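Local coordinates for protein PipY (Synechococcus elongatus, PDB 5NLC) that binds pyridoxal 5'-phosphate in a modified TIM barrel and is probably involved in keeping the cellular supply of this cofactor balanced, at residues 117-122 against 172-177; 153-158 against 162-167; 196-201 against 209-214. All coordinates share one frame; numbering follows the deposited sequence.

Contact 1. Residues 117-122 against 172-177; sequences VKLLPD and RTFAAE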
loop_
_atom_site.group_PDB
_atom_site.type_symbol
_atom_site.label_atom_id
_atom_site.label_comp_id
_atom_site.label_asym_id
_atom_site.label_seq_id
_atom_site.Cartn_x
_atom_site.Cartn_y
_atom_site.Cartn_z
ATOM N N VAL A 117 0.109 -3.625 9.835
ATOM C CA VAL A 117 0.430 -4.176 11.124
ATOM C C VAL A 117 1.026 -3.076 11.991
ATOM O O VAL A 117 1.896 -2.338 11.555
ATOM C CB VAL A 117 1.501 -5.279 10.995
ATOM C CG1 VAL A 117 1.779 -5.918 12.363
ATOM C CG2 VAL A 117 0.991 -6.354 10.088
ATOM N N LYS A 118 0.604 -3.045 13.246
ATOM C CA LYS A 118 1.072 -2.084 14.210
ATOM C C LYS A 118 2.101 -2.802 15.094
ATOM O O LYS A 118 1.762 -3.524 15.995
ATOM C CB LYS A 118 -0.098 -1.526 15.033
ATOM C CG LYS A 118 0.305 -0.524 16.084
ATOM C CD LYS A 118 -0.866 0.062 16.880
ATOM C CE LYS A 118 -1.598 1.111 16.077
ATOM N NZ LYS A 118 -2.656 1.751 16.929
ATOM N N LEU A 119 3.354 -2.579 14.790
ATOM C CA LEU A 119 4.449 -3.100 15.538
ATOM C C LEU A 119 4.901 -2.178 16.688
ATOM O O LEU A 119 5.659 -2.596 17.518
ATOM C CB LEU A 119 5.612 -3.336 14.565
ATOM C CG LEU A 119 5.461 -4.505 13.570
ATOM C CD1 LEU A 119 6.605 -4.450 12.578
ATOM C CD2 LEU A 119 5.520 -5.818 14.302
ATOM N N LEU A 120 4.472 -0.928 16.704
ATOM C CA LEU A 120 4.754 0.028 17.766
ATOM C C LEU A 120 3.470 0.739 18.204
ATOM O O LEU A 120 2.567 0.952 17.365
ATOM C CB LEU A 120 5.772 1.083 17.265
ATOM C CG LEU A 120 7.234 0.641 17.152
ATOM C CD1 LEU A 120 8.024 1.758 16.468
ATOM C CD2 LEU A 120 7.791 0.367 18.548
ATOM N N PRO A 121 3.415 1.201 19.479
ATOM C CA PRO A 121 2.257 2.006 19.892
ATOM C C PRO A 121 2.084 3.230 18.983
ATOM O O PRO A 121 3.074 3.848 18.581
ATOM C CB PRO A 121 2.630 2.438 21.322
ATOM C CG PRO A 121 3.498 1.317 21.818
ATOM C CD PRO A 121 4.345 1.002 20.613
ATOM N N ASP A 122 0.835 3.527 18.627
ATOM C CA ASP A 122 0.544 4.690 17.816
ATOM C C ASP A 122 -0.902 5.120 18.061
ATOM O O ASP A 122 -1.820 4.455 17.626
ATOM C CB ASP A 122 0.782 4.375 16.335
ATOM C CG ASP A 122 0.784 5.637 15.428
ATOM O OD1 ASP A 122 0.420 6.742 15.889
ATOM O OD2 ASP A 122 1.131 5.499 14.213
ATOM N N ARG A 172 10.371 -6.478 8.057
ATOM C CA ARG A 172 10.943 -7.454 7.153
ATOM C C ARG A 172 11.086 -8.808 7.804
ATOM O O ARG A 172 10.703 -9.829 7.227
ATOM C CB ARG A 172 12.312 -6.980 6.615
ATOM C CG ARG A 172 12.931 -8.007 5.698
ATOM C CD ARG A 172 14.364 -7.708 5.250
ATOM N NE ARG A 172 15.265 -7.819 6.396
ATOM C CZ ARG A 172 15.746 -6.806 7.090
ATOM N NH1 ARG A 172 15.469 -5.539 6.773
ATOM N NH2 ARG A 172 16.570 -7.056 8.122
ATOM N N THR A 173 11.609 -8.804 9.016
ATOM C CA THR A 173 11.817 -10.012 9.774
ATOM C C THR A 173 10.520 -10.780 10.053
ATOM O O THR A 173 10.386 -11.982 9.779
ATOM C CB THR A 173 12.650 -9.635 11.026
ATOM O OG1 THR A 173 13.931 -9.180 10.555
ATOM C CG2 THR A 173 12.904 -10.827 11.849
ATOM N N PHE A 174 9.540 -10.065 10.559
ATOM C CA PHE A 174 8.221 -10.620 10.844
ATOM C C PHE A 174 7.505 -11.137 9.582
ATOM O O PHE A 174 6.933 -12.193 9.663
ATOM C CB PHE A 174 7.394 -9.558 11.539
ATOM C CG PHE A 174 6.066 -10.001 12.047
ATOM C CD1 PHE A 174 5.877 -11.238 12.660
ATOM C CD2 PHE A 174 4.992 -9.105 11.990
ATOM C CE1 PHE A 174 4.650 -11.603 13.178
ATOM C CE2 PHE A 174 3.767 -9.453 12.526
ATOM C CZ PHE A 174 3.590 -10.686 13.145
ATOM N N ALA A 175 7.559 -10.393 8.462
ATOM C CA ALA A 175 6.946 -10.853 7.220
ATOM C C ALA A 175 7.547 -12.189 6.809
ATOM O O ALA A 175 6.791 -13.101 6.381
ATOM C CB ALA A 175 7.019 -9.830 6.090
ATOM N N ALA A 176 8.864 -12.347 6.962
ATOM C CA ALA A 176 9.465 -13.644 6.622
ATOM C C ALA A 176 8.955 -14.732 7.587
ATOM O O ALA A 176 8.636 -15.875 7.173
ATOM C CB ALA A 176 10.987 -13.532 6.647
ATOM N N GLU A 177 8.831 -14.411 8.868
ATOM C CA GLU A 177 8.222 -15.383 9.765
ATOM C C GLU A 177 6.801 -15.730 9.380
ATOM O O GLU A 177 6.431 -16.883 9.452
ATOM C CB GLU A 177 8.184 -14.915 11.210
ATOM C CG GLU A 177 9.513 -14.973 11.865
ATOM C CD GLU A 177 10.168 -16.380 11.812
ATOM O OE1 GLU A 177 11.322 -16.472 11.291
ATOM O OE2 GLU A 177 9.503 -17.347 12.225
#
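The ring of F174 presents its CD2-CE2 side to V117 and L119, at the meeting point of the loop 117-122 with the helical residues 172-177. V117 sends CG1 to the edge of the ring, close to its plane, with CE2 of F174 4.1 Å from CG1 of V117. L119 approaches the same ring at a slant, its CD2 lying 4.1 Å from CD2 of F174. The phenyl reaches this spot because CG of F174 stands opposite the backbone N (chi1 -173°), carrying the ring off the helix; a long, flat side chain suits that span. Both distances are those of relaxed van der Waals contact, and the shared surface is small, 104 Å² over both sides.

The closed part lies at V117, whose short branched apolar side chain fits between L151 of strand 147-152 and L133 of helix 130-141. L119 and F174 form the looser side: they are only partly buried, and both touch P130 of helix 130-141. Away from the ring, the polar side of the loop holds to itself: NZ of K118 reaches across the turn to the carbonyl O of D122 at 2.9 Å, and the same nitrogen also bonds K125 O.

Apolar residues just past a strand, filling the space between two successive outer helices, are characteristic of the alpha/beta barrel, here the modified TIM barrel of fold type III PLP proteins.

Contact 2. Residues 153-158 against 162-167; sequences VIAPLG and AETQAL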
loop_
_atom_site.group_PDB
_atom_site.type_symbol
_atom_site.label_atom_id
_atom_site.label_comp_id
_atom_site.label_asym_id
_atom_site.label_seq_id
_atom_site.Cartn_x
_atom_site.Cartn_y
_atom_site.Cartn_z
ATOM N N VAL A 153 3.700 -1.271 6.900
ATOM C CA VAL A 153 4.094 -0.702 8.179
ATOM C C VAL A 153 4.320 0.799 8.046
ATOM O O VAL A 153 5.020 1.220 7.112
ATOM C CB VAL A 153 5.368 -1.429 8.621
ATOM C CG1 VAL A 153 6.020 -0.749 9.738
ATOM C CG2 VAL A 153 4.989 -2.828 9.064
ATOM N N ILE A 154 3.685 1.599 8.916
ATOM C CA ILE A 154 3.798 3.041 8.872
ATOM C C ILE A 154 4.372 3.457 10.220
ATOM O O ILE A 154 3.824 3.099 11.274
ATOM C CB ILE A 154 2.434 3.735 8.681
ATOM C CG1 ILE A 154 1.688 3.121 7.466
ATOM C CG2 ILE A 154 2.630 5.235 8.696
ATOM C CD1 ILE A 154 0.331 3.744 7.231
ATOM N N ALA A 155 5.462 4.204 10.191
ATOM C CA ALA A 155 6.071 4.652 11.447
ATOM C C ALA A 155 5.182 5.700 12.095
ATOM O O ALA A 155 4.580 6.523 11.367
ATOM C CB ALA A 155 7.446 5.231 11.164
ATOM N N PRO A 156 5.009 5.664 13.443
ATOM C CA PRO A 156 4.326 6.709 14.155
ATOM C C PRO A 156 4.936 8.054 13.851
ATOM O O PRO A 156 6.155 8.130 13.600
ATOM C CB PRO A 156 4.569 6.345 15.622
ATOM C CG PRO A 156 4.617 4.844 15.608
ATOM C CD PRO A 156 5.320 4.524 14.321
ATOM N N LEU A 157 4.112 9.114 13.849
ATOM C CA LEU A 157 4.678 10.438 13.530
ATOM C C LEU A 157 5.658 10.756 14.644
ATOM O O LEU A 157 5.414 10.402 15.826
ATOM C CB LEU A 157 3.600 11.522 13.375
ATOM C CG LEU A 157 2.501 11.229 12.329
ATOM C CD1 LEU A 157 1.452 12.361 12.280
ATOM C CD2 LEU A 157 3.084 10.946 10.945
ATOM N N GLY A 158 6.799 11.325 14.268
ATOM C CA GLY A 158 7.792 11.751 15.244
ATOM C C GLY A 158 8.762 10.668 15.707
ATOM O O GLY A 158 9.654 10.959 16.483
ATOM N N ALA A 162 16.563 6.399 13.827
ATOM C CA ALA A 162 17.023 5.104 14.345
ATOM C C ALA A 162 15.882 4.147 14.649
ATOM O O ALA A 162 15.923 2.966 14.267
ATOM C CB ALA A 162 17.944 5.311 15.557
ATOM N N GLU A 163 14.856 4.665 15.282
ATOM C CA GLU A 163 13.695 3.881 15.667
ATOM C C GLU A 163 12.948 3.438 14.380
ATOM O O GLU A 163 12.382 2.330 14.324
ATOM C CB GLU A 163 12.779 4.684 16.572
ATOM C CG GLU A 163 13.218 4.821 18.000
ATOM C CD GLU A 163 12.505 5.946 18.761
ATOM O OE1 GLU A 163 11.837 6.865 18.185
ATOM O OE2 GLU A 163 12.700 5.979 19.991
ATOM N N THR A 164 12.959 4.280 13.336
ATOM C CA THR A 164 12.357 3.917 12.068
ATOM C C THR A 164 13.119 2.808 11.355
ATOM O O THR A 164 12.525 1.861 10.814
ATOM C CB THR A 164 12.220 5.149 11.155
ATOM O OG1 THR A 164 11.437 6.105 11.864
ATOM C CG2 THR A 164 11.613 4.758 9.823
ATOM N N GLN A 165 14.405 2.928 11.295
ATOM C CA GLN A 165 15.233 1.847 10.725
ATOM C C GLN A 165 14.933 0.507 11.397
ATOM O O GLN A 165 14.722 -0.521 10.715
ATOM C CB GLN A 165 16.718 2.170 10.933
ATOM C CG GLN A 165 17.574 1.064 10.323
ATOM C CD GLN A 165 18.989 1.272 10.591
ATOM O OE1 GLN A 165 19.392 1.219 11.773
ATOM N NE2 GLN A 165 19.803 1.526 9.521
ATOM N N ALA A 166 14.897 0.527 12.703
ATOM C CA ALA A 166 14.674 -0.694 13.479
ATOM C C ALA A 166 13.275 -1.251 13.173
ATOM O O ALA A 166 13.081 -2.487 13.021
ATOM C CB ALA A 166 14.909 -0.461 14.967
ATOM N N LEU A 167 12.308 -0.353 13.027
ATOM C CA LEU A 167 10.935 -0.749 12.713
ATOM C C LEU A 167 10.814 -1.445 11.378
ATOM O O LEU A 167 10.118 -2.479 11.332
ATOM C CB LEU A 167 9.948 0.449 12.796
ATOM C CG LEU A 167 8.502 0.191 12.346
ATOM C CD1 LEU A 167 7.695 -0.661 13.314
ATOM C CD2 LEU A 167 7.829 1.522 12.158
#
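The beta-alpha loop of a TIM-type barrel, where the chain leaves strand 147-152 and folds back into helix 161-181, is closed here by L167 against V153 and A155. V153 and L167 reach toward each other tip to tip, CG1 of V153 standing 3.7 Å from CG of L167. That methyl sits against the branch point of the leucine, nearly as close to its two ends, since CD1 of L167 is 3.9 Å and CD2 of L167 3.8 Å from CG1 of V153. The leucine is aimed at the loop by a first torsion that turns CG away from the backbone N (chi1 174°), and its CD2 then comes down on A155, 3.7 Å from CA of A155. P156 approaches the same methyl more loosely, CD of P156 lying 4.5 Å from CD2 of L167.

A155 suits its place by being small: its methyl points at the helix yet leaves the backbone near enough for CD2 of L167 to rest on it. One turn earlier, T164 borders the same methyl, with OG1 of T164 4.1 Å from CB of A155, a van der Waals approach alone. The hydroxyl is bonded to the carbonyl O of T160, just before the helix begins, which lets a threonine sit buried here. An alanine in place of L167 would remove the branched end, and V153 CG1 and the backbone of A155 would probably lose their apolar cover, leaving a gap between loop and helix.

I154 turns away from the helix, and its side chain lies near that of R210, a cofactor-binding residue, while backbone bonding joins V153 to S191 at the end of the neighbouring strand 189-191. L167 also meets L119 from the loop after strand 112-116, placing the helix over the ends of consecutive strands.

Contact 3. Residues 196-201 against 209-214; sequences SDWPLA and IRVGTQ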
loop_
_atom_site.group_PDB
_atom_site.type_symbol
_atom_site.label_atom_id
_atom_site.label_comp_id
_atom_site.label_asym_id
_atom_site.label_seq_id
_atom_site.Cartn_x
_atom_site.Cartn_y
_atom_site.Cartn_z
ATOM N N SER A 196 9.497 11.144 3.727
ATOM C CA SER A 196 10.743 11.458 4.425
ATOM C C SER A 196 11.570 10.235 4.849
ATOM O O SER A 196 12.691 10.396 5.224
ATOM C CB SER A 196 10.422 12.249 5.663
ATOM O OG SER A 196 9.370 11.622 6.356
ATOM N N ASP A 197 11.006 9.030 4.821
ATOM C CA ASP A 197 11.737 7.883 5.332
ATOM C C ASP A 197 11.936 6.754 4.337
ATOM O O ASP A 197 12.509 5.692 4.707
ATOM C CB ASP A 197 11.163 7.398 6.647
ATOM C CG ASP A 197 9.804 6.745 6.526
ATOM O OD1 ASP A 197 9.405 6.384 5.383
ATOM O OD2 ASP A 197 9.179 6.513 7.618
ATOM N N TRP A 198 11.589 6.975 3.070
ATOM C CA TRP A 198 11.698 5.873 2.093
ATOM C C TRP A 198 13.149 5.347 1.877
ATOM O O TRP A 198 13.309 4.198 1.623
ATOM C CB TRP A 198 11.005 6.161 0.732
ATOM C CG TRP A 198 11.642 7.243 -0.092
ATOM C CD1 TRP A 198 11.201 8.544 -0.234
ATOM C CD2 TRP A 198 12.775 7.124 -0.916
ATOM N NE1 TRP A 198 12.018 9.250 -1.065
ATOM C CE2 TRP A 198 13.023 8.418 -1.481
ATOM C CE3 TRP A 198 13.674 6.089 -1.186
ATOM C CZ2 TRP A 198 14.071 8.652 -2.360
ATOM C CZ3 TRP A 198 14.717 6.330 -2.068
ATOM C CH2 TRP A 198 14.940 7.615 -2.607
ATOM N N PRO A 199 14.180 6.192 1.994
ATOM C CA PRO A 199 15.528 5.573 1.861
ATOM C C PRO A 199 15.796 4.520 2.964
ATOM O O PRO A 199 16.416 3.494 2.706
ATOM C CB PRO A 199 16.471 6.777 1.933
ATOM C CG PRO A 199 15.619 7.945 1.463
ATOM C CD PRO A 199 14.259 7.662 2.028
ATOM N N LEU A 200 15.307 4.738 4.180
ATOM C CA LEU A 200 15.489 3.746 5.262
ATOM C C LEU A 200 14.700 2.480 4.908
ATOM O O LEU A 200 15.170 1.338 5.144
ATOM C CB LEU A 200 15.017 4.260 6.593
ATOM C CG LEU A 200 15.714 5.508 7.130
ATOM C CD1 LEU A 200 15.070 5.915 8.451
ATOM C CD2 LEU A 200 17.189 5.334 7.278
ATOM N N ALA A 201 13.518 2.688 4.310
ATOM C CA ALA A 201 12.629 1.569 3.959
ATOM C C ALA A 201 13.255 0.707 2.890
ATOM O O ALA A 201 13.310 -0.524 3.038
ATOM C CB ALA A 201 11.296 2.106 3.508
ATOM N N ILE A 209 7.175 1.832 -2.167
ATOM C CA ILE A 209 7.289 3.071 -1.437
ATOM C C ILE A 209 6.283 4.119 -1.956
ATOM O O ILE A 209 5.812 4.012 -3.077
ATOM C CB ILE A 209 8.720 3.659 -1.460
ATOM C CG1 ILE A 209 9.169 4.003 -2.884
ATOM C CG2 ILE A 209 9.674 2.646 -0.837
ATOM C CD1 ILE A 209 10.462 4.745 -2.960
ATOM N N ARG A 210 6.036 5.133 -1.159
ATOM C CA ARG A 210 4.953 6.133 -1.389
ATOM C C ARG A 210 5.560 7.494 -1.458
ATOM O O ARG A 210 6.039 7.988 -0.435
ATOM C CB ARG A 210 3.911 6.187 -0.216
ATOM C CG ARG A 210 3.369 4.887 0.177
ATOM C CD ARG A 210 2.310 4.874 1.294
ATOM N NE ARG A 210 2.692 5.298 2.643
ATOM C CZ ARG A 210 3.425 4.581 3.487
ATOM N NH1 ARG A 210 3.963 3.412 3.121
ATOM N NH2 ARG A 210 3.632 5.035 4.708
ATOM N N VAL A 211 5.516 8.143 -2.617
ATOM C CA VAL A 211 6.107 9.467 -2.749
ATOM C C VAL A 211 5.149 10.408 -3.472
ATOM O O VAL A 211 4.458 9.986 -4.380
ATOM C CB VAL A 211 7.440 9.386 -3.520
ATOM C CG1 VAL A 211 8.478 8.584 -2.756
ATOM C CG2 VAL A 211 7.222 8.661 -4.838
ATOM N N GLY A 212 5.095 11.658 -3.017
ATOM C CA GLY A 212 4.074 12.586 -3.459
ATOM C C GLY A 212 4.731 13.772 -4.131
ATOM O O GLY A 212 5.015 13.762 -5.321
ATOM N N THR A 213 5.076 14.745 -3.295
ATOM C CA THR A 213 5.725 15.966 -3.742
ATOM C C THR A 213 7.069 15.789 -4.451
ATOM O O THR A 213 7.322 16.462 -5.481
ATOM C CB THR A 213 5.777 16.907 -2.529
ATOM O OG1 THR A 213 4.416 17.296 -2.265
ATOM C CG2 THR A 213 6.633 18.157 -2.770
ATOM N N GLN A 214 7.935 14.894 -3.958
ATOM C CA GLN A 214 9.217 14.628 -4.662
ATOM C C GLN A 214 9.003 14.247 -6.153
ATOM O O GLN A 214 9.882 14.432 -6.960
ATOM C CB GLN A 214 10.040 13.531 -3.996
ATOM C CG GLN A 214 11.188 13.981 -3.106
ATOM C CD GLN A 214 12.068 12.797 -2.675
ATOM O OE1 GLN A 214 11.653 11.987 -1.853
ATOM N NE2 GLN A 214 13.284 12.697 -3.241
#
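NE1 of W198 donates a nearly straight hydrogen bond of 2.9 Å to OE1 of Q214, with an N-H...O angle of 178°. The acceptor lies in the plane of the indole, at its edge. Ring and amide are close to coplanar, their planes 20° apart. Beyond CG the glutamine chain is extended, which gives it the reach to meet the ring from the loop after strand 208-211.

The rest of the indole is held by carbon. CD1 of I209 lies under the rim of one face, 3.9 Å from CD2 of W198, and CD of P199, the next residue in the helix, sits over the opposite face. V211 adds an oblique contact, its CG1 being 3.7 Å from CD1 of W198. Tryptophan takes the rarer first torsion, CG lodged between the backbone N and the carbonyl carbon (chi1 67°), and this swings the ring across the strand. Branched I209 and V211, both buried and pointing toward the helix, make an apolar floor for it; L11 and Q14 of helix 4-14 also touch the indole.

R210, between these two, carries its guanidinium away from the indole to lie near I154. R210, G212 and T213 contact pyridoxal 5'-phosphate in the cofactor-bound protein, although none is bound here. The chemistry therefore implies a division of labour: the one polar atom of a buried indole is satisfied by an amide, while the same short strand and loop present cofactor-binding groups next to that apolar seat.

The three contacts follow one another around one rim of the barrel. Contact 2 is nested within the chain loop closed by contact 1, their centres 11 Å apart, and both use helix 161-181; they touch directly, OD2 of D122 lying 3.4 Å from CA of P156. Contact 3 comes later in the sequence, 13 Å from contact 2 and 19 Å from contact 1 between centres. It meets contact 2 through T164 against D197 and L200, and through I154 against R210, but does not touch contact 1. The loops after strands 112-116 and 147-152, the segment 196-201 and strand 208-211 are thus joined, from outer helix packing to the cofactor-binding residues.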